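Local coordinates for rieske iron-sulfur protein soxF (Sulfolobus acidocaldarius, PDB 1JM1), which carries a [2Fe-2S] Rieske cluster in its soluble domain and probably passes electrons within an archaeal respiratory chain, at residues Q22-S27 and P196-C201; Q76-V81 and T86-S91; S111-Y116 and D121-C126. All coordinates share one frame; numbering follows the deposited sequence.

Interaction 1: residues Q22-S27 and P196-C201; sequences QQQIKS and PNNPSC
The side chain of Gln24 reaches from the helix and lays its far half against the ring of Pro199, with CD 3.7 Å from CB of the proline and CG 3.8 Å from the same atom. Its amide oxygen reaches beyond that ring: OE1 of Gln24 stands 3.4 Å from CB of Asn198 and 3.6 Å from CA of Pro199. CG of Gln24 lies anti to the backbone N (chi1 176°) and the next torsion is also extended (179°), which carries the amide out from the helix as a straight arm. All of these meetings are van der Waals in kind, and the buried area is small, 119 Å². The contact joins helix 18-28 to the long loop that leads into the C-terminal strand 202-203. The same loop is bonded to the chain just after this helix by the disulfide between Cys201 and Cys30. The peptide bond before Pro199 is cis, and the chain turns there, presenting the proline ring to the helix. Each amide also bonds to strand 32-36 or the residues just before it: NE2 of Gln24 is hydrogen-bonded to the carbonyl oxygens of Cys30 and Val32, while OD1 of Asn198 accepts from the backbone N of Phe34. The two amide planes stand 44° apart.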
loop_
_atom_site.group_PDB
_atom_site.type_symbol
_atom_site.label_atom_id
_atom_site.label_comp_id
_atom_site.label_asym_id
_atom_site.label_seq_id
_atom_site.Cartn_x
_atom_site.Cartn_y
_atom_site.Cartn_z
ATOM N N GLN A 22 -9.447 -1.990 13.490
ATOM C CA GLN A 22 -9.820 -1.051 14.557
ATOM C C GLN A 22 -9.335 -1.423 15.927
ATOM O O GLN A 22 -8.913 -0.559 16.684
ATOM C CB GLN A 22 -11.386 -0.908 14.526
ATOM C CG GLN A 22 -12.049 -0.383 13.257
ATOM N N GLN A 23 -9.367 -2.710 16.242
ATOM C CA GLN A 23 -8.867 -3.142 17.557
ATOM C C GLN A 23 -7.408 -2.838 17.658
ATOM O O GLN A 23 -6.897 -2.475 18.751
ATOM C CB GLN A 23 -9.228 -4.570 17.867
ATOM C CG GLN A 23 -8.647 -5.123 19.216
ATOM C CD GLN A 23 -9.134 -4.378 20.457
ATOM O OE1 GLN A 23 -10.249 -3.894 20.625
ATOM N NE2 GLN A 23 -8.196 -4.191 21.372
ATOM N N GLN A 24 -6.628 -3.058 16.578
ATOM C CA GLN A 24 -5.243 -2.779 16.641
ATOM C C GLN A 24 -5.010 -1.292 16.867
ATOM O O GLN A 24 -4.160 -0.850 17.700
ATOM C CB GLN A 24 -4.570 -3.240 15.288
ATOM C CG GLN A 24 -3.077 -2.843 15.326
ATOM C CD GLN A 24 -2.414 -3.312 14.043
ATOM O OE1 GLN A 24 -2.184 -4.508 13.813
ATOM N NE2 GLN A 24 -2.083 -2.350 13.199
ATOM N N ILE A 25 -5.735 -0.415 16.152
ATOM C CA ILE A 25 -5.570 1.001 16.335
ATOM C C ILE A 25 -5.926 1.410 17.752
ATOM O O ILE A 25 -5.188 2.144 18.402
ATOM C CB ILE A 25 -6.418 1.767 15.300
ATOM C CG1 ILE A 25 -5.874 1.548 13.906
ATOM C CG2 ILE A 25 -6.534 3.285 15.685
ATOM C CD1 ILE A 25 -6.790 2.032 12.779
ATOM N N LYS A 26 -7.031 0.886 18.290
ATOM C CA LYS A 26 -7.407 1.240 19.657
ATOM C C LYS A 26 -6.441 0.761 20.718
ATOM O O LYS A 26 -6.159 1.479 21.675
ATOM C CB LYS A 26 -8.767 0.602 19.937
ATOM C CG LYS A 26 -9.761 1.344 19.166
ATOM N N SER A 27 -5.887 -0.416 20.536
ATOM C CA SER A 27 -5.080 -1.009 21.584
ATOM C C SER A 27 -3.651 -0.538 21.522
ATOM O O SER A 27 -2.975 -0.349 22.534
ATOM C CB SER A 27 -5.283 -2.571 21.600
ATOM O OG SER A 27 -4.739 -3.107 20.384
ATOM N N PRO A 196 6.088 -8.091 8.166
ATOM C CA PRO A 196 6.115 -7.828 9.640
ATOM C C PRO A 196 4.894 -8.349 10.378
ATOM O O PRO A 196 3.797 -8.380 9.768
ATOM C CB PRO A 196 6.119 -6.289 9.712
ATOM C CG PRO A 196 6.807 -5.962 8.388
ATOM C CD PRO A 196 6.257 -6.903 7.332
ATOM N N ASN A 197 5.105 -8.788 11.617
ATOM C CA ASN A 197 3.944 -9.167 12.463
ATOM C C ASN A 197 3.172 -7.910 12.866
ATOM O O ASN A 197 3.681 -6.856 13.087
ATOM C CB ASN A 197 4.388 -9.943 13.713
ATOM C CG ASN A 197 5.018 -11.319 13.402
ATOM O OD1 ASN A 197 4.619 -12.054 12.495
ATOM N ND2 ASN A 197 6.006 -11.612 14.248
ATOM N N ASN A 198 1.861 -8.035 12.927
ATOM C CA ASN A 198 0.992 -6.940 13.318
ATOM C C ASN A 198 0.614 -7.092 14.780
ATOM O O ASN A 198 0.232 -8.213 15.163
ATOM C CB ASN A 198 -0.274 -6.919 12.458
ATOM C CG ASN A 198 0.033 -6.726 10.979
ATOM O OD1 ASN A 198 0.742 -5.766 10.622
ATOM N ND2 ASN A 198 -0.482 -7.586 10.154
ATOM N N PRO A 199 0.627 -6.041 15.579
ATOM C CA PRO A 199 1.076 -4.716 15.279
ATOM C C PRO A 199 2.589 -4.626 15.250
ATOM O O PRO A 199 3.223 -5.266 16.063
ATOM C CB PRO A 199 0.488 -3.790 16.369
ATOM C CG PRO A 199 0.443 -4.740 17.546
ATOM C CD PRO A 199 0.150 -6.130 16.999
ATOM N N SER A 200 3.122 -3.797 14.370
ATOM C CA SER A 200 4.544 -3.643 14.184
ATOM C C SER A 200 5.057 -2.247 14.475
ATOM O O SER A 200 6.278 -2.015 14.393
ATOM C CB SER A 200 4.823 -3.975 12.685
ATOM O OG SER A 200 4.190 -2.942 11.869
ATOM N N CYS A 201 4.210 -1.270 14.705
ATOM C CA CYS A 201 4.668 0.134 14.732
ATOM C C CYS A 201 5.592 0.387 15.897
ATOM O O CYS A 201 5.462 -0.185 17.008
ATOM C CB CYS A 201 3.496 1.085 14.855
ATOM S SG CYS A 201 2.364 1.166 13.468
#

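Interaction 2: residues Q76-V81 and T86-S91; sequences QTIKGV and TIFAFS
Val81 and Ile87 exchange two backbone hydrogen bonds: Val81 N gives to Ile87 O at 2.9 Å, and Ile87 N returns a longer one to Val81 O at 3.3 Å. A water lies 2.9 Å from Ile87 O and also within hydrogen-bonding distance of Lys79 O, linking the two segments where they begin to diverge, though it has too few protons to serve every acceptor around it. This is a single antiparallel bridge closing a short connection in the Rieske domain. Beyond it strands 77-79 and 87-91 diverge, their N-to-C directions 125° apart, into different sheets, and several backbone groups pair with other strands and loops: Ile78 with Ile60 and Gly80 with Thr58 on one side, Phe88 with Val47 on the other. Thr86 OG1 is held by Asp48, and Lys79 NZ forms a salt bridge with Glu59. The Phe88 ring fills the angle between the strands. Gly80 CA sits over one face, 3.7 Å from the ring centroid in a CH-pi contact, and Ile78 O meets the ring edge in its plane, 3.5 Å from CE2 of Phe88. On the same ring, CD2 of Phe88 touches CG2 of Ile78 at 4.1 Å.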
loop_
_atom_site.group_PDB
_atom_site.type_symbol
_atom_site.label_atom_id
_atom_site.label_comp_id
_atom_site.label_asym_id
_atom_site.label_seq_id
_atom_site.Cartn_x
_atom_site.Cartn_y
_atom_site.Cartn_z
ATOM N N GLN A 76 -9.691 6.145 -11.963
ATOM C CA GLN A 76 -9.245 7.522 -11.811
ATOM C C GLN A 76 -8.837 7.865 -10.406
ATOM O O GLN A 76 -7.914 8.693 -10.209
ATOM C CB GLN A 76 -10.365 8.512 -12.253
ATOM C CG GLN A 76 -10.602 8.421 -13.731
ATOM C CD GLN A 76 -11.763 9.328 -14.116
ATOM O OE1 GLN A 76 -11.571 10.555 -14.161
ATOM N NE2 GLN A 76 -12.872 8.720 -14.365
ATOM N N THR A 77 -9.517 7.312 -9.421
ATOM C CA THR A 77 -9.292 7.578 -8.018
ATOM C C THR A 77 -9.475 6.298 -7.253
ATOM O O THR A 77 -10.119 5.359 -7.709
ATOM C CB THR A 77 -10.204 8.637 -7.435
ATOM O OG1 THR A 77 -11.520 8.042 -7.328
ATOM C CG2 THR A 77 -10.252 9.932 -8.279
ATOM N N ILE A 78 -8.843 6.254 -6.092
ATOM C CA ILE A 78 -8.925 5.134 -5.160
ATOM C C ILE A 78 -9.735 5.596 -3.963
ATOM O O ILE A 78 -9.340 6.554 -3.279
ATOM C CB ILE A 78 -7.537 4.658 -4.740
ATOM C CG1 ILE A 78 -6.667 4.267 -5.917
ATOM C CG2 ILE A 78 -7.669 3.494 -3.716
ATOM C CD1 ILE A 78 -7.141 3.277 -6.729
ATOM N N LYS A 79 -10.849 4.940 -3.731
ATOM C CA LYS A 79 -11.667 5.283 -2.557
ATOM C C LYS A 79 -11.185 4.503 -1.365
ATOM O O LYS A 79 -10.901 3.297 -1.430
ATOM C CB LYS A 79 -13.161 4.954 -2.833
ATOM C CG LYS A 79 -13.756 5.985 -3.910
ATOM C CD LYS A 79 -15.213 5.990 -4.014
ATOM C CE LYS A 79 -15.729 7.093 -4.945
ATOM N NZ LYS A 79 -14.874 7.128 -6.154
ATOM N N GLY A 80 -11.111 5.165 -0.217
ATOM C CA GLY A 80 -10.835 4.496 1.021
ATOM C C GLY A 80 -11.997 3.575 1.376
ATOM O O GLY A 80 -13.159 3.875 1.056
ATOM N N VAL A 81 -11.705 2.486 2.071
ATOM C CA VAL A 81 -12.726 1.502 2.357
ATOM C C VAL A 81 -13.019 1.387 3.859
ATOM O O VAL A 81 -12.294 1.909 4.721
ATOM C CB VAL A 81 -12.381 0.110 1.752
ATOM C CG1 VAL A 81 -12.137 0.246 0.256
ATOM C CG2 VAL A 81 -11.216 -0.551 2.473
ATOM N N THR A 86 -11.668 5.309 5.080
ATOM C CA THR A 86 -10.326 5.871 5.249
ATOM C C THR A 86 -9.207 4.849 5.135
ATOM O O THR A 86 -8.061 5.208 5.410
ATOM C CB THR A 86 -10.250 6.604 6.597
ATOM O OG1 THR A 86 -10.621 5.678 7.619
ATOM C CG2 THR A 86 -11.163 7.838 6.609
ATOM N N ILE A 87 -9.496 3.606 4.757
ATOM C CA ILE A 87 -8.467 2.570 4.675
ATOM C C ILE A 87 -7.997 2.392 3.243
ATOM O O ILE A 87 -8.820 2.177 2.324
ATOM C CB ILE A 87 -8.967 1.251 5.265
ATOM C CG1 ILE A 87 -9.251 1.435 6.762
ATOM C CG2 ILE A 87 -7.940 0.156 5.015
ATOM C CD1 ILE A 87 -9.984 0.346 7.391
ATOM N N PHE A 88 -6.690 2.461 3.067
ATOM C CA PHE A 88 -5.989 2.354 1.796
ATOM C C PHE A 88 -4.899 1.295 1.941
ATOM O O PHE A 88 -4.607 0.831 3.057
ATOM C CB PHE A 88 -5.362 3.715 1.410
ATOM C CG PHE A 88 -6.402 4.791 1.246
ATOM C CD1 PHE A 88 -6.858 5.517 2.328
ATOM C CD2 PHE A 88 -6.932 5.049 0.001
ATOM C CE1 PHE A 88 -7.810 6.506 2.176
ATOM C CE2 PHE A 88 -7.891 6.028 -0.185
ATOM C CZ PHE A 88 -8.298 6.759 0.918
ATOM N N ALA A 89 -4.251 0.951 0.845
ATOM C CA ALA A 89 -3.152 0.004 0.884
ATOM C C ALA A 89 -2.164 0.280 -0.228
ATOM O O ALA A 89 -2.517 0.741 -1.312
ATOM C CB ALA A 89 -3.681 -1.424 0.770
ATOM N N PHE A 90 -0.898 -0.067 0.049
ATOM C CA PHE A 90 0.214 0.180 -0.864
ATOM C C PHE A 90 1.129 -1.024 -0.862
ATOM O O PHE A 90 1.267 -1.764 0.114
ATOM C CB PHE A 90 1.001 1.415 -0.426
ATOM C CG PHE A 90 0.214 2.707 -0.458
ATOM C CD1 PHE A 90 -0.564 3.087 0.613
ATOM C CD2 PHE A 90 0.253 3.513 -1.603
ATOM C CE1 PHE A 90 -1.327 4.231 0.552
ATOM C CE2 PHE A 90 -0.484 4.684 -1.645
ATOM C CZ PHE A 90 -1.259 5.031 -0.590
ATOM N N SER A 91 1.913 -1.135 -1.970
ATOM C CA SER A 91 3.097 -1.984 -1.949
ATOM C C SER A 91 4.084 -1.483 -0.888
ATOM O O SER A 91 4.248 -0.293 -0.668
ATOM C CB SER A 91 3.767 -1.929 -3.312
ATOM O OG SER A 91 4.965 -2.701 -3.342
HETATM O O HOH W 1 -8.727 1.770 -0.515
#

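Interaction 3: residues S111-Y116 and D121-C126. With MG (magnesium ion), chain B; FES (Fe2/s2 (inorganic) cluster), chain C.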
loop_
_atom_site.group_PDB
_atom_site.type_symbol
_atom_site.label_atom_id
_atom_site.label_comp_id
_atom_site.label_asym_id
_atom_site.label_seq_id
_atom_site.Cartn_x
_atom_site.Cartn_y
_atom_site.Cartn_z
ATOM N N SER A 111 12.289 14.356 7.118
ATOM C CA SER A 111 13.615 13.945 6.740
ATOM C C SER A 111 14.056 12.676 7.434
ATOM O O SER A 111 15.182 12.242 7.208
ATOM C CB SER A 111 14.556 15.105 7.052
ATOM O OG SER A 111 14.689 15.283 8.459
ATOM N N ASP A 112 13.222 12.003 8.231
ATOM C CA ASP A 112 13.524 10.709 8.824
ATOM C C ASP A 112 12.960 9.563 7.957
ATOM O O ASP A 112 11.759 9.588 7.657
ATOM C CB ASP A 112 12.934 10.562 10.253
ATOM C CG ASP A 112 13.585 11.502 11.237
ATOM O OD1 ASP A 112 14.741 11.927 11.038
ATOM O OD2 ASP A 112 12.971 11.854 12.219
ATOM N N PRO A 113 13.732 8.537 7.633
ATOM C CA PRO A 113 13.124 7.329 7.016
ATOM C C PRO A 113 12.066 6.771 7.888
ATOM O O PRO A 113 12.179 6.743 9.127
ATOM C CB PRO A 113 14.332 6.414 6.869
ATOM C CG PRO A 113 15.491 7.323 6.702
ATOM C CD PRO A 113 15.198 8.428 7.747
ATOM N N GLY A 114 11.016 6.275 7.292
ATOM C CA GLY A 114 9.810 5.836 8.006
ATOM C C GLY A 114 8.589 6.575 7.476
ATOM O O GLY A 114 8.608 7.234 6.426
ATOM N N LEU A 115 7.507 6.450 8.218
ATOM C CA LEU A 115 6.221 7.007 7.854
ATOM C C LEU A 115 5.986 8.250 8.706
ATOM O O LEU A 115 5.787 8.172 9.927
ATOM C CB LEU A 115 5.130 5.962 8.046
ATOM C CG LEU A 115 3.690 6.410 7.679
ATOM C CD1 LEU A 115 3.609 6.954 6.273
ATOM C CD2 LEU A 115 2.742 5.271 7.883
ATOM N N TYR A 116 6.043 9.401 8.065
ATOM C CA TYR A 116 5.804 10.716 8.698
ATOM C C TYR A 116 4.297 10.840 8.827
ATOM O O TYR A 116 3.608 11.126 7.850
ATOM C CB TYR A 116 6.432 11.823 7.849
ATOM C CG TYR A 116 6.121 13.208 8.330
ATOM C CD1 TYR A 116 5.571 14.144 7.499
ATOM C CD2 TYR A 116 6.371 13.572 9.695
ATOM C CE1 TYR A 116 5.286 15.440 7.911
ATOM C CE2 TYR A 116 6.065 14.866 10.099
ATOM C CZ TYR A 116 5.510 15.782 9.233
ATOM O OH TYR A 116 5.256 17.050 9.659
ATOM N N ASP A 121 3.663 10.723 4.612
ATOM C CA ASP A 121 4.775 10.614 3.699
ATOM C C ASP A 121 5.676 9.468 4.078
ATOM O O ASP A 121 6.127 9.367 5.247
ATOM C CB ASP A 121 5.579 11.931 3.675
ATOM C CG ASP A 121 4.830 13.076 3.048
ATOM O OD1 ASP A 121 4.149 12.851 2.014
ATOM O OD2 ASP A 121 4.929 14.181 3.573
ATOM N N LEU A 122 5.936 8.554 3.170
ATOM C CA LEU A 122 6.708 7.352 3.420
ATOM C C LEU A 122 8.110 7.510 2.795
ATOM O O LEU A 122 8.224 7.630 1.553
ATOM C CB LEU A 122 5.986 6.152 2.868
ATOM C CG LEU A 122 6.647 4.791 3.063
ATOM C CD1 LEU A 122 7.041 4.525 4.524
ATOM C CD2 LEU A 122 5.697 3.692 2.562
ATOM N N HIS A 123 9.131 7.567 3.635
ATOM C CA HIS A 123 10.501 7.906 3.262
ATOM C C HIS A 123 11.375 6.642 3.310
ATOM O O HIS A 123 11.521 6.018 4.380
ATOM C CB HIS A 123 10.972 9.003 4.247
ATOM C CG HIS A 123 12.347 9.515 4.061
ATOM N ND1 HIS A 123 12.648 10.786 4.533
ATOM C CD2 HIS A 123 13.486 9.030 3.533
ATOM C CE1 HIS A 123 13.926 10.974 4.285
ATOM N NE2 HIS A 123 14.508 9.949 3.677
ATOM N N CYS A 124 11.958 6.295 2.181
ATOM C CA CYS A 124 12.783 5.107 2.056
ATOM C C CYS A 124 14.173 5.366 2.593
ATOM O O CYS A 124 14.828 6.357 2.227
ATOM C CB CYS A 124 12.911 4.727 0.568
ATOM S SG CYS A 124 13.846 3.155 0.388
ATOM N N PRO A 125 14.717 4.478 3.449
ATOM C CA PRO A 125 16.064 4.703 4.003
ATOM C C PRO A 125 17.162 4.519 2.985
ATOM O O PRO A 125 18.290 5.000 3.252
ATOM C CB PRO A 125 16.154 3.619 5.091
ATOM C CG PRO A 125 15.252 2.516 4.592
ATOM C CD PRO A 125 14.076 3.262 3.950
ATOM N N CYS A 126 16.972 3.810 1.896
ATOM C CA CYS A 126 18.117 3.473 1.061
ATOM C C CYS A 126 18.651 4.671 0.301
ATOM O O CYS A 126 19.843 4.949 0.360
ATOM C CB CYS A 126 17.767 2.289 0.149
ATOM S SG CYS A 126 17.518 0.800 1.176
HETATM MG MG MG B . 4.242 16.034 2.789
HETATM FE FE1 FES C . 14.145 3.251 -1.922
HETATM FE FE2 FES C . 16.379 3.732 -3.397
HETATM S S1 FES C . 15.076 5.268 -2.376
HETATM S S2 FES C . 15.519 1.716 -2.857
HETATM O O HOH W 2 3.910 15.252 1.020
HETATM O O HOH W 3 6.181 16.692 2.146
HETATM O O HOH W 4 3.616 17.869 2.039
HETATM O O HOH W 5 2.221 15.652 3.249
HETATM O O HOH W 6 4.562 16.859 4.597
#
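Gly114 and His123 form one hydrogen-bonded pair of an antiparallel beta hairpin, Tyr116 and Asp121 the other, and Leu115 faces Leu122 in the non-hydrogen-bonded pair between them. The hairpin belongs to the cluster-binding part of the Rieske domain and runs into Cys124, which shares its iron with Cys94. Both leucines hold CG anti to the backbone N, and chi2 near +53° in both turns CD1 over the other strand, that of Leu115 reaching 3.6 Å from Asp121 O. On the other face, His123 also has CG anti to its N (chi1 -180°), which swings the imidazole across the turn at residues 111-113. Pro113 CA lies over one ring face, 4.1 Å from the centroid, in a CH-pi contact, while ND1 is hydrogen-bonded to Glu110 O. CB of Pro113 packs on CB of Pro125 at 3.8 Å. At the loop end of the hairpin, Tyr116 and Asp121 run side by side, ring and carboxylate planes 21° apart, with OD2 of Asp121 at the ring edge, 4.0 Å from CD1 of Tyr116. That carboxylate binds a hydrated magnesium ion: OD2 is the protein ligand beside five waters, and OD1 accepts from one of them. Cys126, disulfide-bonded to Cys99, gives from its N a long hydrogen bond of 3.5 Å to Cys124 SG, the sulfur that binds iron FE1 at 2.3 Å.

The three contacts are widely spread, their centres 19 to 20 Å apart, and none touches another; the nearest atoms of interactions 2 and 3 are about 5 Å apart. Interaction 3 alone reaches the [2Fe-2S] cluster, through Cys124, with the magnesium ion bound at the other end of its hairpin. Interaction 2 precedes it in the chain, also in the Rieske domain but away from the cluster and the magnesium ion, its centre about 8 Å from that of the chain. Interaction 1 brings together segments 169 residues apart in sequence and so brackets both others. Its second segment leads into strand 202-203, which joins the sheet that contains the hairpin of interaction 3.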